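Long-range contacts in replicative DNA helicase (Mycobacterium smegmatis, PDB 6OWN), which carries a self-splicing intein, the domain crystallised here, whose protein splicing is reversibly inhibited by zinc: residues V37-V42 / P115-E120; L44-Y49 / D62-W67; D55-V60 / A130-V135; V51-G56 / V103-V108. All coordinates share one frame; numbering follows the deposited sequence.

Overall arrangement
From the N terminus, the first of the four contacts begins at 37-42, which interaction 1 pairs with 115-120, closing a long loop in the all-beta intein domain. Interactions 2 and 4 are nested inside that loop: 44-49 meets 62-67, and 51-56 reaches 103-108. These two cross each other, yet both use strand 48-53. Interaction 3 shares Asp55 and Gly56 with interaction 4 but runs to 130-135, so it crosses interactions 1 and 2. Interaction 1 belongs to one four-stranded sheet and interaction 4 to the other. Interaction 2 sets the start of strand 48-53 against the turn that leads from strand 58-62 to the hairpin starting at 66, and interaction 3 ties the second sheet to the turn before 135-138.

Interaction 1: V37-V42 / P115-E120; sequences VADTDV and PVRCVE. With ZN (zinc ion), chain E.
A side-chain hydroxyl, that of Thr40, takes the bond from the backbone N of Cys118 between two antiparallel segments of the horseshoe-shaped HINT (intein) fold. The bond from Cys118 N to Thr40 OG1 is 3.0 Å long and nearly straight, 171° at the hydrogen. With chi1 at 75°, OG1 sits between the backbone N and the carbonyl carbon, within 2.7 Å of Asp41 O, to which it donates. One hydroxyl thus accepts from one segment and donates within its own, while Thr40 N bonds back to Cys118 O. Further along, Val37 N donates to Glu120 O and Glu120 N to Ala38 O. Asp39 and Val119 form a non-hydrogen-bonded pair whose CA atoms are 4.2 Å apart.

Arg117, extended from CG to NE with CG anti to the backbone N, reaches across to the 37-42 segment. Its NE donates to Thr40 O at 2.9 Å, lying almost in the guanidinium plane, and its NH2 forms a salt bridge with Asp39 OD2. The carboxylate and guanidinium planes stand 78° apart, so this is a single-point contact and not a two-pronged one. NH1 has its own partner, Val20 O, to which it donates. Beyond Arg117, Val42 CG1 packs on Pro115 CB at 3.6 Å. Cys118 belongs to the zinc site with Val119 and Tyr128, and its SG binds the zinc ion at 2.3 Å.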
loop_
_atom_site.group_PDB
_atom_site.type_symbol
_atom_site.label_atom_id
_atom_site.label_comp_id
_atom_site.label_asym_id
_atom_site.label_seq_id
_atom_site.Cartn_x
_atom_site.Cartn_y
_atom_site.Cartn_z
ATOM N N VAL A 37 -13.555 -1.516 5.383
ATOM C CA VAL A 37 -14.391 -1.808 6.546
ATOM C C VAL A 37 -13.845 -1.219 7.840
ATOM O O VAL A 37 -14.492 -1.374 8.889
ATOM C CB VAL A 37 -14.597 -3.325 6.727
ATOM C CG1 VAL A 37 -15.401 -3.915 5.549
ATOM C CG2 VAL A 37 -13.252 -4.018 6.886
ATOM N N ALA A 38 -12.685 -0.567 7.810
ATOM C CA ALA A 38 -12.049 -0.018 9.003
ATOM C C ALA A 38 -10.866 0.834 8.567
ATOM O O ALA A 38 -10.288 0.613 7.500
ATOM C CB ALA A 38 -11.585 -1.121 9.961
ATOM N N ASP A 39 -10.501 1.801 9.410
ATOM C CA ASP A 39 -9.368 2.661 9.101
ATOM C C ASP A 39 -8.661 3.081 10.386
ATOM O O ASP A 39 -9.064 2.725 11.496
ATOM C CB ASP A 39 -9.810 3.885 8.288
ATOM C CG ASP A 39 -10.614 4.888 9.111
ATOM O OD1 ASP A 39 -10.909 4.635 10.305
ATOM O OD2 ASP A 39 -10.983 5.936 8.550
ATOM N N THR A 40 -7.601 3.854 10.216
ATOM C CA THR A 40 -6.950 4.581 11.291
ATOM C C THR A 40 -7.219 6.069 11.126
ATOM O O THR A 40 -7.656 6.536 10.068
ATOM C CB THR A 40 -5.438 4.325 11.291
ATOM O OG1 THR A 40 -4.837 5.058 10.217
ATOM C CG2 THR A 40 -5.149 2.851 11.101
ATOM N N ASP A 41 -6.964 6.814 12.198
ATOM C CA ASP A 41 -6.790 8.250 12.070
ATOM C C ASP A 41 -5.585 8.549 11.174
ATOM O O ASP A 41 -4.787 7.671 10.840
ATOM C CB ASP A 41 -6.545 8.894 13.433
ATOM C CG ASP A 41 -7.781 8.948 14.305
ATOM O OD1 ASP A 41 -8.799 8.288 13.984
ATOM O OD2 ASP A 41 -7.716 9.666 15.330
ATOM N N VAL A 42 -5.456 9.819 10.783
ATOM C CA VAL A 42 -4.165 10.311 10.318
ATOM C C VAL A 42 -3.190 10.233 11.485
ATOM O O VAL A 42 -3.488 10.708 12.587
ATOM C CB VAL A 42 -4.297 11.748 9.796
ATOM C CG1 VAL A 42 -2.947 12.278 9.348
ATOM C CG2 VAL A 42 -5.321 11.832 8.683
ATOM N N PRO A 115 2.504 12.526 7.530
ATOM C CA PRO A 115 1.262 11.890 7.987
ATOM C C PRO A 115 0.947 10.639 7.170
ATOM O O PRO A 115 1.092 10.617 5.946
ATOM C CB PRO A 115 0.207 12.982 7.779
ATOM C CG PRO A 115 0.971 14.271 7.809
ATOM C CD PRO A 115 2.302 13.950 7.187
ATOM N N VAL A 116 0.521 9.586 7.863
ATOM C CA VAL A 116 0.169 8.321 7.231
ATOM C C VAL A 116 -1.181 7.856 7.769
ATOM O O VAL A 116 -1.713 8.394 8.744
ATOM C CB VAL A 116 1.241 7.238 7.457
ATOM C CG1 VAL A 116 2.568 7.626 6.785
ATOM C CG2 VAL A 116 1.443 6.988 8.934
ATOM N N ARG A 117 -1.726 6.829 7.119
ATOM C CA ARG A 117 -3.042 6.298 7.467
ATOM C C ARG A 117 -3.159 4.908 6.852
ATOM O O ARG A 117 -2.596 4.652 5.792
ATOM C CB ARG A 117 -4.171 7.221 6.967
ATOM C CG ARG A 117 -5.602 6.680 7.176
ATOM C CD ARG A 117 -6.654 7.807 7.197
ATOM N NE ARG A 117 -8.018 7.280 7.277
ATOM C CZ ARG A 117 -8.885 7.305 6.271
ATOM N NH1 ARG A 117 -8.532 7.839 5.109
ATOM N NH2 ARG A 117 -10.102 6.797 6.413
ATOM N N CYS A 118 -3.861 4.007 7.543
ATOM C CA CYS A 118 -4.077 2.656 7.046
ATOM C C CYS A 118 -5.574 2.424 6.887
ATOM O O CYS A 118 -6.396 3.131 7.474
ATOM C CB CYS A 118 -3.470 1.595 7.989
ATOM S SG CYS A 118 -2.784 0.074 7.175
ATOM N N VAL A 119 -5.921 1.434 6.060
ATOM C CA VAL A 119 -7.296 0.972 5.899
ATOM C C VAL A 119 -7.279 -0.548 5.850
ATOM O O VAL A 119 -6.266 -1.172 5.526
ATOM C CB VAL A 119 -7.988 1.510 4.626
ATOM C CG1 VAL A 119 -8.099 3.028 4.655
ATOM C CG2 VAL A 119 -7.260 1.025 3.390
ATOM N N GLU A 120 -8.424 -1.139 6.173
ATOM C CA GLU A 120 -8.634 -2.579 6.096
ATOM C C GLU A 120 -9.756 -2.864 5.108
ATOM O O GLU A 120 -10.765 -2.146 5.082
ATOM C CB GLU A 120 -8.973 -3.168 7.476
ATOM C CG GLU A 120 -9.086 -4.692 7.503
ATOM C CD GLU A 120 -9.593 -5.235 8.834
ATOM O OE1 GLU A 120 -9.818 -4.438 9.772
ATOM O OE2 GLU A 120 -9.775 -6.468 8.933
HETATM ZN ZN ZN E . -3.606 -0.033 5.016
#

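Interaction 2: L44-Y49 / D62-W67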
loop_
_atom_site.group_PDB
_atom_site.type_symbol
_atom_site.label_atom_id
_atom_site.label_comp_id
_atom_site.label_asym_id
_atom_site.label_seq_id
_atom_site.Cartn_x
_atom_site.Cartn_y
_atom_site.Cartn_z
ATOM N N LEU A 44 0.805 10.784 13.045
ATOM C CA LEU A 44 1.974 11.645 12.889
ATOM C C LEU A 44 3.201 11.046 13.572
ATOM O O LEU A 44 3.098 10.254 14.509
ATOM C CB LEU A 44 1.712 13.039 13.474
ATOM C CG LEU A 44 0.447 13.781 13.042
ATOM C CD1 LEU A 44 0.248 15.048 13.886
ATOM C CD2 LEU A 44 0.522 14.120 11.559
ATOM N N GLY A 45 4.376 11.458 13.100
ATOM C CA GLY A 45 5.621 11.078 13.739
ATOM C C GLY A 45 6.087 9.657 13.523
ATOM O O GLY A 45 7.094 9.260 14.116
ATOM N N ARG A 46 5.399 8.872 12.701
ATOM C CA ARG A 46 5.853 7.513 12.450
ATOM C C ARG A 46 7.096 7.521 11.553
ATOM O O ARG A 46 7.269 8.422 10.729
ATOM C CB ARG A 46 4.739 6.693 11.802
ATOM C CG ARG A 46 3.411 6.774 12.557
ATOM C CD ARG A 46 3.315 5.685 13.607
ATOM N NE ARG A 46 2.716 4.476 13.047
ATOM C CZ ARG A 46 2.743 3.283 13.634
ATOM N NH1 ARG A 46 3.347 3.130 14.806
ATOM N NH2 ARG A 46 2.171 2.241 13.042
ATOM N N PRO A 47 7.981 6.531 11.697
ATOM C CA PRO A 47 9.159 6.469 10.817
ATOM C C PRO A 47 8.739 6.079 9.407
ATOM O O PRO A 47 8.077 5.060 9.204
ATOM C CB PRO A 47 10.039 5.387 11.462
ATOM C CG PRO A 47 9.253 4.824 12.615
ATOM C CD PRO A 47 7.853 5.323 12.525
ATOM N N CYS A 48 9.124 6.890 8.429
ATOM C CA CYS A 48 8.627 6.703 7.080
ATOM C C CYS A 48 9.736 6.240 6.147
ATOM O O CYS A 48 10.931 6.402 6.418
ATOM C CB CYS A 48 7.963 7.980 6.550
ATOM S SG CYS A 48 6.341 8.296 7.369
ATOM N N TYR A 49 9.301 5.644 5.041
ATOM C CA TYR A 49 10.158 5.059 4.023
ATOM C C TYR A 49 9.583 5.388 2.650
ATOM O O TYR A 49 8.371 5.538 2.498
ATOM C CB TYR A 49 10.252 3.524 4.144
ATOM C CG TYR A 49 10.978 3.010 5.360
ATOM C CD1 TYR A 49 10.386 3.045 6.615
ATOM C CD2 TYR A 49 12.248 2.461 5.248
ATOM C CE1 TYR A 49 11.062 2.582 7.736
ATOM C CE2 TYR A 49 12.926 1.984 6.359
ATOM C CZ TYR A 49 12.334 2.047 7.593
ATOM O OH TYR A 49 13.007 1.567 8.697
ATOM N N ASP A 62 4.874 3.757 6.248
ATOM C CA ASP A 62 5.593 3.727 7.515
ATOM C C ASP A 62 6.257 2.366 7.714
ATOM O O ASP A 62 6.046 1.425 6.942
ATOM C CB ASP A 62 4.673 4.093 8.693
ATOM C CG ASP A 62 3.606 3.043 8.989
ATOM O OD1 ASP A 62 3.427 2.107 8.195
ATOM O OD2 ASP A 62 2.925 3.171 10.031
ATOM N N ALA A 63 7.060 2.276 8.782
ATOM C CA ALA A 63 7.926 1.117 9.004
ATOM C C ALA A 63 7.142 -0.189 9.079
ATOM O O ALA A 63 7.613 -1.230 8.602
ATOM C CB ALA A 63 8.733 1.307 10.290
ATOM N N GLN A 64 5.953 -0.151 9.669
ATOM C CA GLN A 64 5.166 -1.339 9.977
ATOM C C GLN A 64 4.095 -1.655 8.942
ATOM O O GLN A 64 3.320 -2.593 9.150
ATOM C CB GLN A 64 4.500 -1.191 11.354
ATOM C CG GLN A 64 5.470 -1.129 12.526
ATOM C CD GLN A 64 4.804 -0.634 13.792
ATOM O OE1 GLN A 64 3.953 -1.317 14.359
ATOM N NE2 GLN A 64 5.173 0.569 14.231
ATOM N N HIS A 65 4.003 -0.894 7.853
ATOM C CA HIS A 65 3.098 -1.286 6.777
ATOM C C HIS A 65 3.518 -2.635 6.205
ATOM O O HIS A 65 4.710 -2.934 6.094
ATOM C CB HIS A 65 3.078 -0.239 5.667
ATOM C CG HIS A 65 2.037 -0.505 4.631
ATOM N ND1 HIS A 65 0.770 0.027 4.702
ATOM C CD2 HIS A 65 2.063 -1.271 3.515
ATOM C CE1 HIS A 65 0.059 -0.390 3.669
ATOM N NE2 HIS A 65 0.819 -1.186 2.938
ATOM N N GLN A 66 2.535 -3.457 5.840
ATOM C CA GLN A 66 2.778 -4.840 5.439
ATOM C C GLN A 66 2.628 -4.998 3.931
ATOM O O GLN A 66 1.732 -4.408 3.321
ATOM C CB GLN A 66 1.821 -5.797 6.165
ATOM C CG GLN A 66 2.052 -5.872 7.683
ATOM C CD GLN A 66 0.950 -6.616 8.430
ATOM O OE1 GLN A 66 0.293 -7.487 7.878
ATOM N NE2 GLN A 66 0.758 -6.275 9.700
ATOM N N TRP A 67 3.494 -5.829 3.348
ATOM C CA TRP A 67 3.623 -6.075 1.927
ATOM C C TRP A 67 3.629 -7.570 1.648
ATOM O O TRP A 67 4.326 -8.328 2.334
ATOM C CB TRP A 67 4.921 -5.477 1.388
ATOM C CG TRP A 67 5.050 -4.025 1.629
ATOM C CD1 TRP A 67 5.582 -3.418 2.728
ATOM C CD2 TRP A 67 4.652 -2.977 0.744
ATOM N NE1 TRP A 67 5.536 -2.052 2.584
ATOM C CE2 TRP A 67 4.967 -1.758 1.373
ATOM C CE3 TRP A 67 4.055 -2.952 -0.524
ATOM C CZ2 TRP A 67 4.718 -0.525 0.775
ATOM C CZ3 TRP A 67 3.792 -1.727 -1.108
ATOM C CH2 TRP A 67 4.124 -0.531 -0.459
#
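Two sharp bends, chi2 and chi3 of Arg46 both at -90°, bring its guanidinium back to the carboxylate of Asp62, whose CG lies between its own backbone N and carbonyl carbon (chi1 69°). Both NE and NH2 of Arg46 then face the same atom, Asp62 OD2: the salt bridge measures 3.2 Å from NH2, and both hydrogen bonds are weak, being long and bent. The two planes are 63° apart, ruling out a flat two-pronged pairing. Gln64 crosses this guanidinium at about a right angle. Its NE2 lies close to Arg46 NH1, but both are donors and no bond forms.

Backbone pairing is equally slight. Cys48 and Asp62 make a non-hydrogen-bonded antiparallel pair, and Ala63 N gives a weak bond to Pro47 O. Strand 58-62 ends here in a type I turn from Asp62 to His65, closed by His65 N donating to Asp62 O. The turn presents His65, which probably corresponds to the block B histidine of inteins; its side chain touches Ala1, and its NE2 bonds Thr137 OG1. His65 CD2 lies over one face of the Trp67 ring, 3.6 Å above its plane and displaced toward the rim. Ala63 CB rests against Tyr49 CE1 at 3.7 Å.

Interaction 3: D55-V60 / A130-V135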
loop_
_atom_site.group_PDB
_atom_site.type_symbol
_atom_site.label_atom_id
_atom_site.label_comp_id
_atom_site.label_asym_id
_atom_site.label_seq_id
_atom_site.Cartn_x
_atom_site.Cartn_y
_atom_site.Cartn_z
ATOM N N ASP A 55 8.240 -0.797 -11.874
ATOM C CA ASP A 55 7.342 -0.192 -12.854
ATOM C C ASP A 55 7.485 1.328 -12.914
ATOM O O ASP A 55 6.660 1.993 -13.539
ATOM C CB ASP A 55 5.892 -0.571 -12.538
ATOM C CG ASP A 55 5.446 -0.061 -11.169
ATOM O OD1 ASP A 55 6.270 0.552 -10.474
ATOM O OD2 ASP A 55 4.281 -0.269 -10.785
ATOM N N GLY A 56 8.498 1.890 -12.258
ATOM C CA GLY A 56 8.676 3.327 -12.270
ATOM C C GLY A 56 7.815 4.087 -11.287
ATOM O O GLY A 56 7.641 5.302 -11.445
ATOM N N THR A 57 7.250 3.423 -10.287
ATOM C CA THR A 57 6.426 4.127 -9.318
ATOM C C THR A 57 7.037 3.998 -7.924
ATOM O O THR A 57 7.965 3.226 -7.691
ATOM C CB THR A 57 4.980 3.616 -9.352
ATOM O OG1 THR A 57 4.931 2.257 -8.917
ATOM C CG2 THR A 57 4.408 3.716 -10.795
ATOM N N ALA A 58 6.521 4.788 -6.991
ATOM C CA ALA A 58 7.067 4.797 -5.644
ATOM C C ALA A 58 5.943 5.080 -4.666
ATOM O O ALA A 58 4.999 5.809 -4.987
ATOM C CB ALA A 58 8.175 5.842 -5.491
ATOM N N ILE A 59 6.047 4.487 -3.473
ATOM C CA ILE A 59 5.048 4.645 -2.423
ATOM C C ILE A 59 5.755 4.970 -1.111
ATOM O O ILE A 59 6.721 4.295 -0.741
ATOM C CB ILE A 59 4.179 3.384 -2.268
ATOM C CG1 ILE A 59 3.459 3.060 -3.583
ATOM C CG2 ILE A 59 3.189 3.566 -1.112
ATOM C CD1 ILE A 59 2.660 1.765 -3.558
ATOM N N VAL A 60 5.269 5.989 -0.401
ATOM C CA VAL A 60 5.748 6.285 0.947
ATOM C C VAL A 60 4.893 5.519 1.948
ATOM O O VAL A 60 3.659 5.599 1.917
ATOM C CB VAL A 60 5.710 7.798 1.231
ATOM C CG1 VAL A 60 6.075 8.063 2.677
ATOM C CG2 VAL A 60 6.651 8.544 0.293
ATOM N N ALA A 130 -2.360 -0.087 -4.792
ATOM C CA ALA A 130 -1.880 1.199 -4.303
ATOM C C ALA A 130 -0.917 1.794 -5.315
ATOM O O ALA A 130 -0.226 1.066 -6.031
ATOM C CB ALA A 130 -1.169 1.077 -2.935
ATOM N N GLY A 131 -0.864 3.131 -5.351
ATOM C CA GLY A 131 0.048 3.839 -6.217
ATOM C C GLY A 131 -0.418 3.889 -7.656
ATOM O O GLY A 131 -1.342 3.174 -8.070
ATOM N N PRO A 132 0.209 4.751 -8.456
ATOM C CA PRO A 132 -0.181 4.827 -9.870
ATOM C C PRO A 132 0.094 3.537 -10.624
ATOM O O PRO A 132 -0.511 3.315 -11.677
ATOM C CB PRO A 132 0.652 6.003 -10.410
ATOM C CG PRO A 132 1.820 6.130 -9.453
ATOM C CD PRO A 132 1.293 5.691 -8.111
ATOM N N GLY A 133 0.963 2.666 -10.111
ATOM C CA GLY A 133 1.190 1.367 -10.712
ATOM C C GLY A 133 0.259 0.263 -10.257
ATOM O O GLY A 133 0.352 -0.861 -10.764
ATOM N N MET A 134 -0.630 0.543 -9.300
ATOM C CA MET A 134 -1.607 -0.434 -8.812
ATOM C C MET A 134 -0.918 -1.680 -8.248
ATOM O O MET A 134 -1.277 -2.817 -8.552
ATOM C CB MET A 134 -2.606 -0.803 -9.913
ATOM C CG MET A 134 -3.240 0.410 -10.585
ATOM S SD MET A 134 -4.776 -0.063 -11.394
ATOM C CE MET A 134 -5.210 1.466 -12.221
ATOM N N VAL A 135 0.066 -1.443 -7.392
ATOM C CA VAL A 135 0.869 -2.486 -6.761
ATOM C C VAL A 135 0.074 -3.124 -5.624
ATOM O O VAL A 135 -0.625 -2.420 -4.884
ATOM C CB VAL A 135 2.196 -1.887 -6.263
ATOM C CG1 VAL A 135 2.872 -2.798 -5.261
ATOM C CG2 VAL A 135 3.109 -1.604 -7.450
HETATM O O HOH W 1 2.644 -2.084 -11.855
HETATM O O HOH W 2 2.389 2.349 -7.678
#
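Apolar contacts come from Thr57 and Ile59, which reach the 130-135 turn with their outermost carbons. Thr57 CG2 lies alongside Pro132 CG at 3.8 Å, the two side chains pointing opposite ways. Ile59 CD1 meets Ala130 CB at 3.9 Å.

No direct hydrogen bond joins the segments; polar contact passes through two waters. One donates to both Asp55 OD2, at 2.7 Å, and Gly133 O. The other accepts from Gly133 N at 2.8 Å and donates to Thr57 OG1, with a weak third bond to Ala130 O.

Bonds inside each segment hold these polar groups in position. Asp55 OD1 accepts from Thr57 N, an Asx turn, and from Thr57 OG1 at 2.7 Å, both donors arriving on the same face of the carboxylate. Across the contact, a type I turn from Gly131 to Met134 with a G1 bulge at Met134 and Val135 closes the beta hairpin of strands 127-130 and 135-138. Having no side chain, Gly133 lets Asp55 OD2 come to 3.5 Å from its CA.

This chemistry implies a joint between two turns, each with internal hydrogen bonds: OD1 braces the loop and OD2 faces water, so the carboxylate is shared between internal order and a hydrated interface.

Interaction 4: V51-G56 / V103-V108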
loop_
_atom_site.group_PDB
_atom_site.type_symbol
_atom_site.label_atom_id
_atom_site.label_comp_id
_atom_site.label_asym_id
_atom_site.label_seq_id
_atom_site.Cartn_x
_atom_site.Cartn_y
_atom_site.Cartn_z
ATOM N N VAL A 51 9.444 3.406 -0.897
ATOM C CA VAL A 51 9.639 2.131 -1.573
ATOM C C VAL A 51 9.558 2.416 -3.064
ATOM O O VAL A 51 8.537 2.918 -3.546
ATOM C CB VAL A 51 8.595 1.090 -1.140
ATOM C CG1 VAL A 51 8.883 -0.266 -1.759
ATOM C CG2 VAL A 51 8.549 0.977 0.388
ATOM N N GLU A 52 10.636 2.135 -3.787
ATOM C CA GLU A 52 10.676 2.335 -5.230
ATOM C C GLU A 52 10.492 1.005 -5.949
ATOM O O GLU A 52 11.035 -0.017 -5.523
ATOM C CB GLU A 52 11.989 3.001 -5.647
ATOM C CG GLU A 52 12.072 4.450 -5.194
ATOM C CD GLU A 52 13.457 5.048 -5.373
ATOM O OE1 GLU A 52 14.378 4.311 -5.797
ATOM O OE2 GLU A 52 13.621 6.251 -5.078
ATOM N N PHE A 53 9.707 1.018 -7.031
ATOM C CA PHE A 53 9.338 -0.195 -7.749
ATOM C C PHE A 53 9.823 -0.157 -9.195
ATOM O O PHE A 53 10.049 0.907 -9.785
ATOM C CB PHE A 53 7.821 -0.415 -7.747
ATOM C CG PHE A 53 7.220 -0.503 -6.380
ATOM C CD1 PHE A 53 7.237 -1.688 -5.675
ATOM C CD2 PHE A 53 6.627 0.603 -5.804
ATOM C CE1 PHE A 53 6.684 -1.772 -4.412
ATOM C CE2 PHE A 53 6.086 0.527 -4.535
ATOM C CZ PHE A 53 6.105 -0.664 -3.844
ATOM N N SER A 54 9.948 -1.359 -9.762
ATOM C CA SER A 54 10.461 -1.537 -11.114
ATOM C C SER A 54 9.512 -1.015 -12.187
ATOM O O SER A 54 9.938 -0.825 -13.325
ATOM C CB SER A 54 10.748 -3.023 -11.363
ATOM O OG SER A 54 9.576 -3.797 -11.134
ATOM N N ASP A 55 8.240 -0.797 -11.874
ATOM C CA ASP A 55 7.342 -0.192 -12.854
ATOM C C ASP A 55 7.485 1.328 -12.914
ATOM O O ASP A 55 6.660 1.993 -13.539
ATOM C CB ASP A 55 5.892 -0.571 -12.538
ATOM C CG ASP A 55 5.446 -0.061 -11.169
ATOM O OD1 ASP A 55 6.270 0.552 -10.474
ATOM O OD2 ASP A 55 4.281 -0.269 -10.785
ATOM N N GLY A 56 8.498 1.890 -12.258
ATOM C CA GLY A 56 8.676 3.327 -12.270
ATOM C C GLY A 56 7.815 4.087 -11.287
ATOM O O GLY A 56 7.641 5.302 -11.445
ATOM N N VAL A 103 5.578 -6.936 -9.972
ATOM C CA VAL A 103 6.449 -5.776 -9.846
ATOM C C VAL A 103 7.540 -6.078 -8.824
ATOM O O VAL A 103 7.309 -6.778 -7.826
ATOM C CB VAL A 103 5.617 -4.541 -9.455
ATOM C CG1 VAL A 103 6.482 -3.462 -8.858
ATOM C CG2 VAL A 103 4.857 -4.012 -10.654
ATOM N N GLN A 104 8.745 -5.573 -9.080
ATOM C CA GLN A 104 9.891 -5.783 -8.206
ATOM C C GLN A 104 10.236 -4.510 -7.437
ATOM O O GLN A 104 10.191 -3.408 -7.988
ATOM C CB GLN A 104 11.101 -6.241 -9.024
ATOM C CG GLN A 104 12.351 -6.513 -8.206
ATOM C CD GLN A 104 13.509 -6.997 -9.067
ATOM O OE1 GLN A 104 14.503 -7.511 -8.561
ATOM N NE2 GLN A 104 13.377 -6.836 -10.375
ATOM N N ILE A 105 10.595 -4.672 -6.167
ATOM C CA ILE A 105 11.122 -3.577 -5.362
ATOM C C ILE A 105 12.567 -3.323 -5.777
ATOM O O ILE A 105 13.406 -4.227 -5.732
ATOM C CB ILE A 105 11.028 -3.895 -3.864
ATOM C CG1 ILE A 105 9.559 -3.971 -3.430
ATOM C CG2 ILE A 105 11.818 -2.874 -3.037
ATOM C CD1 ILE A 105 9.351 -4.805 -2.210
ATOM N N THR A 106 12.865 -2.094 -6.182
ATOM C CA THR A 106 14.223 -1.774 -6.591
ATOM C C THR A 106 15.010 -0.997 -5.541
ATOM O O THR A 106 16.242 -1.032 -5.574
ATOM C CB THR A 106 14.206 -0.998 -7.912
ATOM O OG1 THR A 106 13.403 0.177 -7.765
ATOM C CG2 THR A 106 13.604 -1.860 -9.010
ATOM N N ALA A 107 14.347 -0.318 -4.606
ATOM C CA ALA A 107 15.071 0.363 -3.542
ATOM C C ALA A 107 14.122 0.652 -2.384
ATOM O O ALA A 107 12.908 0.763 -2.575
ATOM C CB ALA A 107 15.719 1.664 -4.034
ATOM N N VAL A 108 14.694 0.748 -1.185
ATOM C CA VAL A 108 13.980 1.124 0.033
ATOM C C VAL A 108 14.896 2.018 0.851
ATOM O O VAL A 108 16.033 1.635 1.146
ATOM C CB VAL A 108 13.569 -0.093 0.892
ATOM C CG1 VAL A 108 12.819 0.378 2.127
ATOM C CG2 VAL A 108 12.731 -1.088 0.108
HETATM O O HOH W 3 14.977 2.191 -7.405
#
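The Phe53 ring is the flat group of this contact, and Val103 CG1 and Ile105 CG1 come at it obliquely from opposite sides of its plane, while Gln104 O lies at its edge. Val103 CG1 is closest, 3.5 Å from Phe53 CB, and its side chain crosses that of Phe53 at about a right angle. Ile105 runs alongside instead, pointing the same way, with CG1 at 3.8 Å from Phe53 CE1. CG anti to the carbonyl carbon (chi1 -58°) sets the ring beside these aliphatic branches, and Val51 CG1 extends the apolar face by touching Ile105 CG1 at 4.1 Å.

The backbones pair as antiparallel strands, their axes at 136°, with a classic beta bulge: Thr106 and Ala107 both face Glu52. Glu52 N donates to Ala107 O, and Glu52 O accepts from Thr106 N at 2.8 Å and, weakly, from Ala107 N. The register shifts by one residue, which brings Phe53 opposite Ile105. Past the bulge, Ser54 N bonds to Gln104 O at 2.7 Å, and Gln104 N returns a bond to Ser54 OG, so a serine hydroxyl carries the pairing on where the strand turns away.

On the other face, a water at 2.7 Å from Glu52 OE1 also reaches Thr106 OG1, while Glu52 OE2 forms a salt bridge with Arg109 NH1. In the four-stranded antiparallel sheet, these are the two inner strands: 58-62 flanks 48-53, and 84-85 flanks 103-111. Val135 CG1 of strand 135-138 packs against Phe53 from the same side of the ring plane as Val103.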